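Local coordinates for pili retraction protein PilT (Thermus thermophilus, PDB 5FL3) that probably binds and hydrolyses ATP to power the retraction of type IV pili, at residues L238-A243 with I247-D252; K200-L203 with V209-V212; K17-A22 with P35-D40; S127-E132 with A151-H156; S269-L274 with Y299-L304. One frame throughout, in Å; residues are numbered along the deposited sequence.

Interaction 1 (L238-A243 with I247-D252); sequences LHTLDA and INRIID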
# COMPACT_ATOMS: atom_id res chain seq x y z
N LEU A 238 -6.90 -4.17 1.09
CA LEU A 238 -8.10 -4.19 0.27
C LEU A 238 -8.29 -2.74 -0.22
O LEU A 238 -7.63 -1.83 0.28
CB LEU A 238 -9.28 -4.73 1.08
CG LEU A 238 -10.52 -5.35 0.42
CD1 LEU A 238 -10.18 -6.51 -0.50
CD2 LEU A 238 -11.51 -5.79 1.47
N HIS A 239 -9.15 -2.54 -1.21
CA HIS A 239 -9.36 -1.23 -1.83
C HIS A 239 -10.34 -0.34 -1.07
O HIS A 239 -10.55 0.82 -1.44
CB HIS A 239 -9.88 -1.43 -3.23
CG HIS A 239 -11.13 -2.26 -3.26
ND1 HIS A 239 -11.11 -3.64 -3.17
CD2 HIS A 239 -12.44 -1.90 -3.31
CE1 HIS A 239 -12.35 -4.10 -3.20
NE2 HIS A 239 -13.17 -3.06 -3.29
N THR A 240 -10.96 -0.91 -0.04
CA THR A 240 -12.09 -0.29 0.64
C THR A 240 -11.76 0.90 1.54
O THR A 240 -10.68 0.96 2.14
CB THR A 240 -12.81 -1.33 1.48
OG1 THR A 240 -11.83 -2.11 2.17
CG2 THR A 240 -13.62 -2.23 0.57
N LEU A 241 -12.71 1.82 1.66
CA LEU A 241 -12.46 3.17 2.17
C LEU A 241 -12.34 3.24 3.68
O LEU A 241 -11.58 4.07 4.19
CB LEU A 241 -13.57 4.13 1.71
CG LEU A 241 -13.77 4.42 0.22
CD1 LEU A 241 -12.42 4.79 -0.41
CD2 LEU A 241 -14.49 3.26 -0.53
N ASP A 242 -13.08 2.40 4.39
CA ASP A 242 -13.01 2.39 5.85
C ASP A 242 -13.25 1.00 6.41
O ASP A 242 -13.38 0.05 5.66
CB ASP A 242 -14.02 3.38 6.46
CG ASP A 242 -15.42 3.22 5.88
OD1 ASP A 242 -15.76 2.15 5.31
OD2 ASP A 242 -16.21 4.19 6.01
N ALA A 243 -13.34 0.90 7.73
CA ALA A 243 -13.51 -0.40 8.38
C ALA A 243 -14.85 -1.04 8.04
O ALA A 243 -14.91 -2.20 7.64
CB ALA A 243 -13.36 -0.26 9.88
N ILE A 247 -14.95 -4.65 6.13
CA ILE A 247 -15.60 -5.81 6.70
C ILE A 247 -16.64 -6.39 5.75
O ILE A 247 -16.63 -7.59 5.47
CB ILE A 247 -16.25 -5.45 8.03
CG1 ILE A 247 -15.16 -5.23 9.09
CG2 ILE A 247 -17.21 -6.53 8.44
CD1 ILE A 247 -15.64 -4.68 10.40
N ASN A 248 -17.50 -5.52 5.22
CA ASN A 248 -18.57 -5.98 4.34
C ASN A 248 -18.03 -6.50 3.03
O ASN A 248 -18.58 -7.45 2.46
CB ASN A 248 -19.56 -4.86 4.07
CG ASN A 248 -20.41 -4.56 5.27
OD1 ASN A 248 -20.83 -5.47 5.97
ND2 ASN A 248 -20.64 -3.27 5.53
N ARG A 249 -16.95 -5.90 2.56
CA ARG A 249 -16.37 -6.33 1.30
C ARG A 249 -15.82 -7.76 1.36
O ARG A 249 -16.07 -8.55 0.45
CB ARG A 249 -15.28 -5.38 0.85
CG ARG A 249 -14.91 -5.58 -0.59
CD ARG A 249 -16.16 -5.60 -1.45
NE ARG A 249 -15.88 -6.09 -2.80
CZ ARG A 249 -15.94 -7.37 -3.15
NH1 ARG A 249 -16.27 -8.29 -2.25
NH2 ARG A 249 -15.66 -7.73 -4.40
N ILE A 250 -15.05 -8.05 2.41
CA ILE A 250 -14.59 -9.40 2.70
C ILE A 250 -15.71 -10.44 2.72
O ILE A 250 -15.57 -11.52 2.14
CB ILE A 250 -13.86 -9.45 4.05
CG1 ILE A 250 -12.50 -8.80 3.92
CG2 ILE A 250 -13.73 -10.89 4.55
CD1 ILE A 250 -12.10 -8.07 5.11
N ILE A 251 -16.81 -10.12 3.40
CA ILE A 251 -17.95 -11.04 3.46
C ILE A 251 -18.62 -11.18 2.09
O ILE A 251 -18.95 -12.29 1.67
CB ILE A 251 -18.99 -10.58 4.49
CG1 ILE A 251 -18.40 -10.63 5.89
CG2 ILE A 251 -20.24 -11.46 4.41
CD1 ILE A 251 -19.11 -9.73 6.89
N ASP A 252 -18.78 -10.06 1.38
CA ASP A 252 -19.40 -10.09 0.06
C ASP A 252 -18.58 -10.84 -0.98
O ASP A 252 -19.02 -11.02 -2.11
CB ASP A 252 -19.68 -8.66 -0.44
CG ASP A 252 -20.88 -8.02 0.25
OD1 ASP A 252 -21.55 -8.68 1.07
OD2 ASP A 252 -21.15 -6.84 -0.03
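Arg249 lays the first carbons of its side chain against three consecutive residues of the loop that leaves strand 233-238. Its CG lies anti to the backbone N (chi1 -165°) and the chain then bends at chi2, setting CB and CG against the loop while the guanidinium passes His239. The methyl CG2 of Thr240 comes to 3.6 Å from Arg249 CB, and Leu238 brings CD2 to 3.8 Å from the same carbon, both side chains crossing the arginine at about a right angle. His239 approaches further out, its CE1 3.9 Å from Arg249 CG, with imidazole and guanidinium planes turned 78° apart. Thr240 CG2 also lies over one face of that imidazole, while its OG1 hydrogen-bonds to Thr246 OG1. Deeper in, Leu238 CD2 meets Ile250 CG1 at 4.0 Å. At the start of helix 243-251, N-capped by Asp242, Ile247 N gives Ala243 O a 2.9 Å backbone hydrogen bond. The His239 side chain is about 6 Å from that of Lys146, which binds ADP. An alanine in place of Arg249 would probably leave His239 without the Arg249 CG it rests against and Phe253 without its cation-pi partner. The arginine thus works in two ways: its carbons pack as an apolar wall between helix and loop, and its charge is directed to the ring of Phe253.

Interaction 2 (K200-L203 with V209-V212); sequences KYAL and VIMV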
# COMPACT_ATOMS: atom_id res chain seq x y z
N LYS A 200 -0.22 -19.96 -0.94
CA LYS A 200 -0.32 -21.39 -0.72
C LYS A 200 1.03 -22.02 -0.36
O LYS A 200 1.13 -22.78 0.62
CB LYS A 200 -0.92 -22.07 -1.95
CG LYS A 200 -0.63 -23.57 -2.05
CD LYS A 200 -1.31 -24.11 -3.28
CE LYS A 200 -0.81 -25.46 -3.70
NZ LYS A 200 -1.36 -25.71 -5.05
N TYR A 201 2.07 -21.73 -1.13
CA TYR A 201 3.33 -22.38 -0.86
C TYR A 201 4.01 -21.73 0.32
O TYR A 201 4.85 -22.35 0.95
CB TYR A 201 4.24 -22.37 -2.10
CG TYR A 201 3.82 -23.44 -3.09
CD1 TYR A 201 4.17 -24.77 -2.88
CD2 TYR A 201 3.05 -23.12 -4.20
CE1 TYR A 201 3.76 -25.75 -3.77
CE2 TYR A 201 2.64 -24.10 -5.09
CZ TYR A 201 3.00 -25.41 -4.87
OH TYR A 201 2.59 -26.38 -5.76
N ALA A 202 3.62 -20.50 0.66
CA ALA A 202 4.17 -19.88 1.87
C ALA A 202 3.80 -20.71 3.09
O ALA A 202 4.59 -20.78 4.05
CB ALA A 202 3.66 -18.45 2.04
N LEU A 203 2.63 -21.36 3.05
CA LEU A 203 2.16 -22.20 4.16
C LEU A 203 3.12 -23.36 4.41
O LEU A 203 3.19 -23.90 5.51
CB LEU A 203 0.74 -22.72 3.89
CG LEU A 203 -0.37 -21.67 3.82
CD1 LEU A 203 -1.70 -22.30 3.48
CD2 LEU A 203 -0.46 -20.90 5.13
N VAL A 209 5.44 -14.64 9.47
CA VAL A 209 4.70 -13.50 8.96
C VAL A 209 4.53 -13.66 7.47
O VAL A 209 5.52 -13.89 6.76
CB VAL A 209 5.40 -12.16 9.25
CG1 VAL A 209 4.52 -10.99 8.82
CG2 VAL A 209 5.75 -12.05 10.74
N ILE A 210 3.28 -13.58 7.01
CA ILE A 210 3.01 -13.60 5.58
C ILE A 210 2.33 -12.30 5.13
O ILE A 210 1.30 -11.89 5.66
CB ILE A 210 2.12 -14.80 5.18
CG1 ILE A 210 2.71 -16.12 5.68
CG2 ILE A 210 1.89 -14.82 3.65
CD1 ILE A 210 1.79 -17.31 5.48
N MET A 211 2.92 -11.65 4.15
CA MET A 211 2.31 -10.47 3.57
C MET A 211 1.83 -10.79 2.17
O MET A 211 2.60 -11.19 1.31
CB MET A 211 3.30 -9.30 3.56
CG MET A 211 2.64 -7.97 3.29
SD MET A 211 2.68 -7.49 1.55
CE MET A 211 4.28 -6.68 1.51
N VAL A 212 0.52 -10.63 1.96
CA VAL A 212 -0.10 -10.79 0.66
C VAL A 212 -0.49 -9.42 0.17
O VAL A 212 -1.44 -8.84 0.70
CB VAL A 212 -1.36 -11.66 0.74
CG1 VAL A 212 -1.72 -12.18 -0.64
CG2 VAL A 212 -1.19 -12.78 1.73
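Ile210 of strand 209-212 meets Ala202 and Leu203, at the C-terminal part of helix 195-202 and just beyond that range, a helix-on-sheet contact in the P-loop NTPase core. The strand is an inner, parallel member of the mixed sheet, and its side chains alternate between two layers of helices. Val209 touches Ile165, and its backbone pairs with Asn164 and Ile166 of the neighbouring strand. Ile210 then turns toward the helix. Its CG1 stands anti to the carbonyl carbon (chi1 -53°) and chi2 is extended, so that CD1 becomes the leading atom. Ile210 CD1 makes both contacts: it lies 4.1 Å from Ala202 CB, which points at it, and 4.3 Å from Leu203 CD2, whose side chain starts away from the strand and comes back at its end. The backbone of Ile210 is meanwhile paired with Leu233 and Leu235 on the strand's other side. Met211 turns to the layer of helix 146-160, against Leu150 and Ile154. Val212 returns to the face of Ile210, beside Phe195 and Leu199 of helix 195-202, and its carbonyl O takes a hydrogen bond from Ser236 OG.

Interaction 3 (K17-A22 with P35-D40); sequences KAMVQA and PTVRID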
# COMPACT_ATOMS: atom_id res chain seq x y z
N LYS A 17 18.85 10.67 -12.04
CA LYS A 17 19.39 10.86 -10.69
C LYS A 17 18.78 12.11 -10.05
O LYS A 17 18.42 12.11 -8.88
CB LYS A 17 20.92 10.93 -10.75
CG LYS A 17 21.64 10.96 -9.39
CD LYS A 17 23.12 10.52 -9.53
CE LYS A 17 24.07 11.25 -8.57
NZ LYS A 17 25.48 10.76 -8.72
N ALA A 18 18.65 13.18 -10.83
CA ALA A 18 18.01 14.38 -10.32
C ALA A 18 16.54 14.12 -9.99
O ALA A 18 16.05 14.51 -8.92
CB ALA A 18 18.14 15.51 -11.33
N MET A 19 15.84 13.45 -10.92
CA MET A 19 14.45 13.05 -10.70
C MET A 19 14.29 12.24 -9.40
O MET A 19 13.42 12.55 -8.57
CB MET A 19 13.92 12.26 -11.91
CG MET A 19 13.80 13.13 -13.16
SD MET A 19 12.99 12.42 -14.59
CE MET A 19 14.09 11.11 -14.94
N VAL A 20 15.13 11.23 -9.21
CA VAL A 20 15.04 10.45 -7.99
C VAL A 20 15.27 11.32 -6.75
O VAL A 20 14.53 11.21 -5.76
CB VAL A 20 16.04 9.29 -7.99
CG1 VAL A 20 15.96 8.54 -6.68
CG2 VAL A 20 15.77 8.36 -9.17
N GLN A 21 16.26 12.22 -6.81
CA GLN A 21 16.55 13.09 -5.67
C GLN A 21 15.42 14.10 -5.39
O GLN A 21 15.26 14.57 -4.26
CB GLN A 21 17.87 13.82 -5.89
CG GLN A 21 19.09 12.92 -5.68
CD GLN A 21 20.40 13.64 -5.91
OE1 GLN A 21 20.49 14.55 -6.73
NE2 GLN A 21 21.43 13.22 -5.17
N ALA A 22 14.64 14.40 -6.43
CA ALA A 22 13.42 15.18 -6.27
C ALA A 22 12.26 14.38 -5.65
O ALA A 22 11.16 14.90 -5.52
CB ALA A 22 12.99 15.76 -7.61
N PRO A 35 9.84 15.24 -20.21
CA PRO A 35 10.04 14.28 -19.11
C PRO A 35 9.19 14.68 -17.91
O PRO A 35 9.26 15.81 -17.45
CB PRO A 35 11.53 14.39 -18.81
CG PRO A 35 12.14 14.76 -20.12
CD PRO A 35 11.13 15.71 -20.76
N THR A 36 8.36 13.76 -17.44
CA THR A 36 7.34 14.07 -16.45
C THR A 36 7.49 13.17 -15.24
O THR A 36 7.70 11.96 -15.37
CB THR A 36 5.93 13.92 -17.05
OG1 THR A 36 5.75 14.91 -18.08
CG2 THR A 36 4.83 14.06 -15.96
N VAL A 37 7.43 13.76 -14.05
CA VAL A 37 7.59 12.93 -12.88
C VAL A 37 6.32 12.93 -12.05
O VAL A 37 5.54 13.89 -12.07
CB VAL A 37 8.78 13.39 -12.01
CG1 VAL A 37 10.08 13.34 -12.81
CG2 VAL A 37 8.53 14.78 -11.48
N ARG A 38 6.12 11.83 -11.35
CA ARG A 38 5.10 11.77 -10.33
C ARG A 38 5.79 11.99 -8.97
O ARG A 38 6.65 11.20 -8.57
CB ARG A 38 4.38 10.43 -10.41
CG ARG A 38 3.48 10.11 -9.28
CD ARG A 38 2.51 9.03 -9.69
NE ARG A 38 1.21 9.62 -9.90
CZ ARG A 38 0.48 9.52 -11.01
NH1 ARG A 38 0.89 8.80 -12.04
NH2 ARG A 38 -0.68 10.13 -11.04
N ILE A 39 5.44 13.09 -8.30
CA ILE A 39 5.93 13.42 -6.95
C ILE A 39 4.76 13.69 -6.02
O ILE A 39 3.84 14.41 -6.40
CB ILE A 39 6.84 14.67 -6.93
CG1 ILE A 39 8.08 14.47 -7.80
CG2 ILE A 39 7.25 15.01 -5.51
CD1 ILE A 39 8.84 15.78 -8.08
N ASP A 40 4.81 13.12 -4.82
CA ASP A 40 3.70 13.21 -3.86
C ASP A 40 2.34 12.95 -4.52
O ASP A 40 1.37 13.66 -4.23
CB ASP A 40 3.68 14.58 -3.15
CG ASP A 40 4.95 14.84 -2.34
OD1 ASP A 40 5.49 13.87 -1.75
OD2 ASP A 40 5.41 16.01 -2.32
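Met19 and Ala22, at the end of helix 11-21, pack on Val37 and Ile39 of strand 36-39 in an apolar helix-on-sheet contact within the N-terminal domain, where an antiparallel sheet carries the helix. The two strand residues are two positions apart and point the same way, so each meets its own partner. Met19 has CG anti to the carbonyl carbon (chi1 -67°) and an extended chi2, which carries SD down beside the strand before the chain bends at chi3. Val37 answers with one branch: its CG1 touches Met19 SD at 3.5 Å and Met19 CG at 3.7 Å, the two side chains crossing at a slant. Ile27 of the adjacent strand and Phe46 also touch Met19, closing this buried end. Further along, Ile39 reaches under the residue that follows the helix. Its CD1 lies 4.2 Å from Ala22 CB and 3.6 Å from Ala22 O, while its CG1 and CG2 are each 3.9 Å from that same oxygen. Replacing Ile39 with an alanine would remove all three of these outer carbons and would probably open a gap beneath Ala22, its methyl and carbonyl losing their partner on the strand. The Ile39 side chain is about 8 Å from the bound ADP, and next to it Arg38 O bonds Ser25 OG, a residue of the nucleotide pocket. Between helix and strand, shape and van der Waals contact do the work: a soft sulfur and the methyls of branched side chains set the spacing, and the strand's backbone bonds go mainly to the neighbouring strands.

Interaction 4 (S127-E132 with A151-H156); sequences SLAAKE and AALIDH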
# COMPACT_ATOMS: atom_id res chain seq x y z
N SER A 127 2.16 -2.43 18.71
CA SER A 127 1.24 -3.36 19.36
C SER A 127 0.78 -4.44 18.37
O SER A 127 0.79 -5.63 18.69
CB SER A 127 0.04 -2.59 19.93
OG SER A 127 -0.83 -3.48 20.58
N LEU A 128 0.40 -4.02 17.16
CA LEU A 128 -0.01 -4.92 16.09
C LEU A 128 1.14 -5.81 15.63
O LEU A 128 0.94 -7.00 15.35
CB LEU A 128 -0.55 -4.11 14.91
CG LEU A 128 -1.93 -3.47 15.03
CD1 LEU A 128 -2.13 -2.46 13.90
CD2 LEU A 128 -3.05 -4.52 15.02
N ALA A 129 2.34 -5.23 15.54
CA ALA A 129 3.55 -5.98 15.17
C ALA A 129 3.87 -7.07 16.19
O ALA A 129 4.46 -8.09 15.85
CB ALA A 129 4.75 -5.03 15.02
N ALA A 130 3.48 -6.84 17.45
CA ALA A 130 3.82 -7.75 18.54
C ALA A 130 2.96 -9.01 18.53
O ALA A 130 3.38 -10.04 19.04
CB ALA A 130 3.68 -7.03 19.89
N LYS A 131 1.76 -8.93 17.98
CA LYS A 131 0.91 -10.11 17.86
C LYS A 131 1.59 -11.12 16.97
O LYS A 131 2.25 -10.77 16.00
CB LYS A 131 -0.46 -9.77 17.31
CG LYS A 131 -1.08 -8.51 17.87
CD LYS A 131 -1.58 -8.69 19.29
CE LYS A 131 -2.46 -7.51 19.67
NZ LYS A 131 -2.61 -7.34 21.12
N GLU A 132 1.44 -12.39 17.28
CA GLU A 132 2.10 -13.39 16.46
C GLU A 132 1.09 -14.24 15.69
O GLU A 132 1.47 -15.19 14.98
CB GLU A 132 3.02 -14.25 17.33
CG GLU A 132 2.35 -15.05 18.44
CD GLU A 132 3.37 -15.86 19.25
OE1 GLU A 132 4.16 -16.61 18.63
OE2 GLU A 132 3.37 -15.75 20.49
N ALA A 151 5.39 -1.53 4.41
CA ALA A 151 6.83 -1.59 4.43
C ALA A 151 7.39 -1.14 5.80
O ALA A 151 8.39 -1.67 6.25
CB ALA A 151 7.39 -0.76 3.33
N ALA A 152 6.75 -0.17 6.45
CA ALA A 152 7.22 0.34 7.74
C ALA A 152 6.96 -0.73 8.76
O ALA A 152 7.78 -0.98 9.64
CB ALA A 152 6.52 1.66 8.14
N LEU A 153 5.81 -1.36 8.63
CA LEU A 153 5.39 -2.40 9.56
C LEU A 153 6.30 -3.64 9.46
O LEU A 153 6.67 -4.22 10.46
CB LEU A 153 3.93 -2.75 9.29
CG LEU A 153 3.37 -3.88 10.12
CD1 LEU A 153 3.58 -3.54 11.58
CD2 LEU A 153 1.91 -4.10 9.80
N ILE A 154 6.68 -4.03 8.25
CA ILE A 154 7.56 -5.17 8.07
C ILE A 154 8.96 -4.87 8.61
O ILE A 154 9.61 -5.72 9.22
CB ILE A 154 7.66 -5.57 6.56
CG1 ILE A 154 6.32 -6.12 6.06
CG2 ILE A 154 8.78 -6.57 6.32
CD1 ILE A 154 6.33 -6.49 4.62
N ASP A 155 9.40 -3.64 8.38
CA ASP A 155 10.72 -3.18 8.80
C ASP A 155 10.86 -3.22 10.31
O ASP A 155 11.92 -3.53 10.84
CB ASP A 155 10.95 -1.75 8.28
CG ASP A 155 12.32 -1.20 8.63
OD1 ASP A 155 13.32 -1.73 8.10
OD2 ASP A 155 12.38 -0.22 9.40
N HIS A 156 9.78 -2.91 11.00
CA HIS A 156 9.78 -2.88 12.45
C HIS A 156 9.95 -4.25 13.02
O HIS A 156 10.69 -4.44 13.99
CB HIS A 156 8.49 -2.29 12.98
CG HIS A 156 8.44 -2.26 14.47
ND1 HIS A 156 9.15 -1.34 15.22
CD2 HIS A 156 7.79 -3.04 15.36
CE1 HIS A 156 8.93 -1.55 16.50
NE2 HIS A 156 8.10 -2.58 16.62
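Ala129 pushes its CB methyl toward helix 146-160 and overlaps Leu153 and His156, two residues one turn apart on that helix. This is helix-helix packing in the P-loop NTPase core: helix 122-130 precedes strand 134-139, and helix 146-160 is the one that follows the P-loop. The small residue lets the chains approach closely, with Ala129 CA and Leu153 CA 6.9 Å apart. Leu153 sets off alongside helix 122-130, but its CG is anti to the backbone N (chi1 176°) and the end of the chain swings round, setting CD1 3.9 Å from Ala129 CB. His156 uses the same first torsion (chi1 179°) and starts out toward helix 122-130. Behind the pair, Ile136 of strand 134-139 touches both Leu153 and Leu128, so the sheet forms the floor on which the two helices lie. Leu128 also reaches Leu271 and Leu274 of the next strand. The Leu153 side chain is about 12 Å from the bound ADP, so the contact is near the pocket without lining it. The imidazole of His156 has further company: His160 meets it edge-to-face, and ND1 hydrogen-bonds a glycerol molecule, probably from the crystallisation liquor. Its carbon edge is what faces Ala129: His156 CD2 lies 3.6 Å from Ala129 CB, with the methyl close to the plane of the ring.

Interaction 5 (S269-L274 with Y299-L304); sequences SLLGIL and YVRELL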
# COMPACT_ATOMS: atom_id res chain seq x y z
N SER A 269 -10.01 -14.18 13.69
CA SER A 269 -8.66 -13.95 13.18
C SER A 269 -8.27 -12.47 12.90
O SER A 269 -7.09 -12.16 12.73
CB SER A 269 -8.45 -14.77 11.90
OG SER A 269 -9.59 -14.68 11.06
N LEU A 270 -9.22 -11.54 12.87
CA LEU A 270 -8.88 -10.13 12.66
C LEU A 270 -8.14 -9.53 13.86
O LEU A 270 -8.45 -9.87 15.01
CB LEU A 270 -10.14 -9.30 12.37
CG LEU A 270 -9.92 -7.88 11.85
CD1 LEU A 270 -9.03 -7.89 10.61
CD2 LEU A 270 -11.24 -7.19 11.53
N LEU A 271 -7.17 -8.66 13.60
CA LEU A 271 -6.42 -7.94 14.64
C LEU A 271 -6.67 -6.45 14.62
O LEU A 271 -6.75 -5.78 15.65
CB LEU A 271 -4.94 -8.15 14.48
CG LEU A 271 -4.38 -9.52 14.76
CD1 LEU A 271 -2.88 -9.40 14.75
CD2 LEU A 271 -4.87 -9.98 16.10
N GLY A 272 -6.72 -5.93 13.40
CA GLY A 272 -6.81 -4.50 13.16
C GLY A 272 -7.05 -4.20 11.70
O GLY A 272 -6.67 -4.97 10.81
N ILE A 273 -7.74 -3.09 11.44
CA ILE A 273 -7.85 -2.54 10.10
C ILE A 273 -7.36 -1.09 10.11
O ILE A 273 -7.76 -0.30 10.97
CB ILE A 273 -9.29 -2.58 9.58
CG1 ILE A 273 -9.88 -3.99 9.74
CG2 ILE A 273 -9.35 -2.10 8.13
CD1 ILE A 273 -11.37 -4.03 9.50
N LEU A 274 -6.47 -0.77 9.18
CA LEU A 274 -5.96 0.57 9.02
C LEU A 274 -6.38 1.16 7.67
O LEU A 274 -5.72 0.92 6.67
CB LEU A 274 -4.45 0.58 9.15
CG LEU A 274 -3.92 0.22 10.54
CD1 LEU A 274 -2.52 -0.36 10.48
CD2 LEU A 274 -3.92 1.48 11.38
N TYR A 299 -14.62 -7.08 22.54
CA TYR A 299 -15.92 -6.48 22.29
C TYR A 299 -16.13 -6.30 20.78
O TYR A 299 -17.19 -6.64 20.26
CB TYR A 299 -16.06 -5.15 23.04
CG TYR A 299 -17.33 -4.40 22.70
CD1 TYR A 299 -18.56 -4.75 23.27
CD2 TYR A 299 -17.31 -3.34 21.81
CE1 TYR A 299 -19.73 -4.06 22.95
CE2 TYR A 299 -18.45 -2.64 21.49
CZ TYR A 299 -19.66 -3.00 22.05
OH TYR A 299 -20.78 -2.28 21.68
N VAL A 300 -15.11 -5.81 20.07
CA VAL A 300 -15.23 -5.60 18.63
C VAL A 300 -15.51 -6.92 17.91
O VAL A 300 -16.23 -6.96 16.91
CB VAL A 300 -13.95 -4.95 18.05
CG1 VAL A 300 -13.95 -4.97 16.52
CG2 VAL A 300 -13.81 -3.53 18.56
N ARG A 301 -14.95 -8.01 18.43
CA ARG A 301 -15.14 -9.31 17.81
C ARG A 301 -16.60 -9.73 17.85
O ARG A 301 -17.11 -10.32 16.90
CB ARG A 301 -14.25 -10.36 18.48
CG ARG A 301 -12.79 -10.16 18.17
CD ARG A 301 -11.93 -11.35 18.58
NE ARG A 301 -10.69 -11.34 17.81
CZ ARG A 301 -9.49 -11.05 18.31
NH1 ARG A 301 -9.35 -10.76 19.60
NH2 ARG A 301 -8.42 -11.05 17.51
N GLU A 302 -17.28 -9.42 18.95
CA GLU A 302 -18.72 -9.66 19.07
C GLU A 302 -19.46 -8.97 17.94
O GLU A 302 -20.28 -9.58 17.26
CB GLU A 302 -19.24 -9.15 20.41
CG GLU A 302 -18.59 -9.80 21.58
CD GLU A 302 -18.74 -11.30 21.52
OE1 GLU A 302 -19.78 -11.77 20.99
OE2 GLU A 302 -17.82 -12.01 21.99
N LEU A 303 -19.16 -7.69 17.77
CA LEU A 303 -19.76 -6.85 16.74
C LEU A 303 -19.59 -7.43 15.34
O LEU A 303 -20.52 -7.44 14.53
CB LEU A 303 -19.15 -5.45 16.81
CG LEU A 303 -19.79 -4.43 17.75
CD1 LEU A 303 -20.38 -5.07 19.01
CD2 LEU A 303 -18.77 -3.37 18.11
N LEU A 304 -18.37 -7.91 15.07
CA LEU A 304 -18.05 -8.57 13.82
C LEU A 304 -18.86 -9.87 13.63
O LEU A 304 -19.44 -10.13 12.58
CB LEU A 304 -16.54 -8.88 13.77
CG LEU A 304 -15.54 -7.89 13.15
CD1 LEU A 304 -15.83 -6.47 13.53
CD2 LEU A 304 -14.12 -8.24 13.56
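Arg301 stretches from helix 298-305 to Leu270 and Leu271, at the point where helix 259-269 runs into strand 270-280. From CB the chain sets off to the side, with CG anti to the carbonyl carbon (chi1 -71°), and stays extended through CG and CD to NE; these carbons act as a spacer that carries the polar end across. Arg301 NE comes within 3.9 Å of Leu270 O, but its own hydrogen bond goes to Ala267 O, in the last turn of helix 259-269. Arg301 CZ follows at 3.7 Å from Leu270 O. At the tip, Arg301 NH2 gives the same Leu270 O a bond of 2.8 Å that is weak, bent to 124° at the hydrogen, and the oxygen lies oblique to the guanidinium plane. Leu271 runs alongside, pointing the same way, and places CD2 4.0 Å from Arg301 NH2 at the edge of the guanidinium. One turn on along the helix, Leu304 points at the strand and its CD2 meets Leu270 CD2 at 3.7 Å, the two leucines crossing at about a right angle. The axes of strand segment 270-274 and helix segment 299-304 are themselves nearly perpendicular (91°) and 10.2 Å apart, so the helix lies across the start of the strand. Leu304 O in turn accepts a bond from Arg263 NH1 of helix 259-269. The polar and apolar halves are thus divided: Leu270 and Leu304 pack on the inner side, while the arginine bonds Ala267 O through NE and, weakly, Leu270 O through NH2, where its positive charge would probably suit the negative end of the helix dipole.

Interactions 1, 2 and 4 are buried in the nucleotide-binding core, whereas 3 and 5 are only partly buried. Interactions 1, 2, 4 and 5 are all built round one mixed sheet: interaction 2 touches interaction 4 through Met211 and Ile154, and interaction 4 touches interaction 5 where Leu128 and Lys131 meet Leu271. Interaction 5 also joins interaction 1, Ile247 packing on Leu304 and Ile273. Interaction 3 belongs to the separate N-terminal sheet, its nearest atoms about 16 Å from those of interaction 4. Methyl contacts carry 2; a methionine sulfur joins them in 3 and an imidazole edge in 4. Arginine carbons pack in 1, and in 5 an arginine bonds backbone carbonyls, one of them weakly.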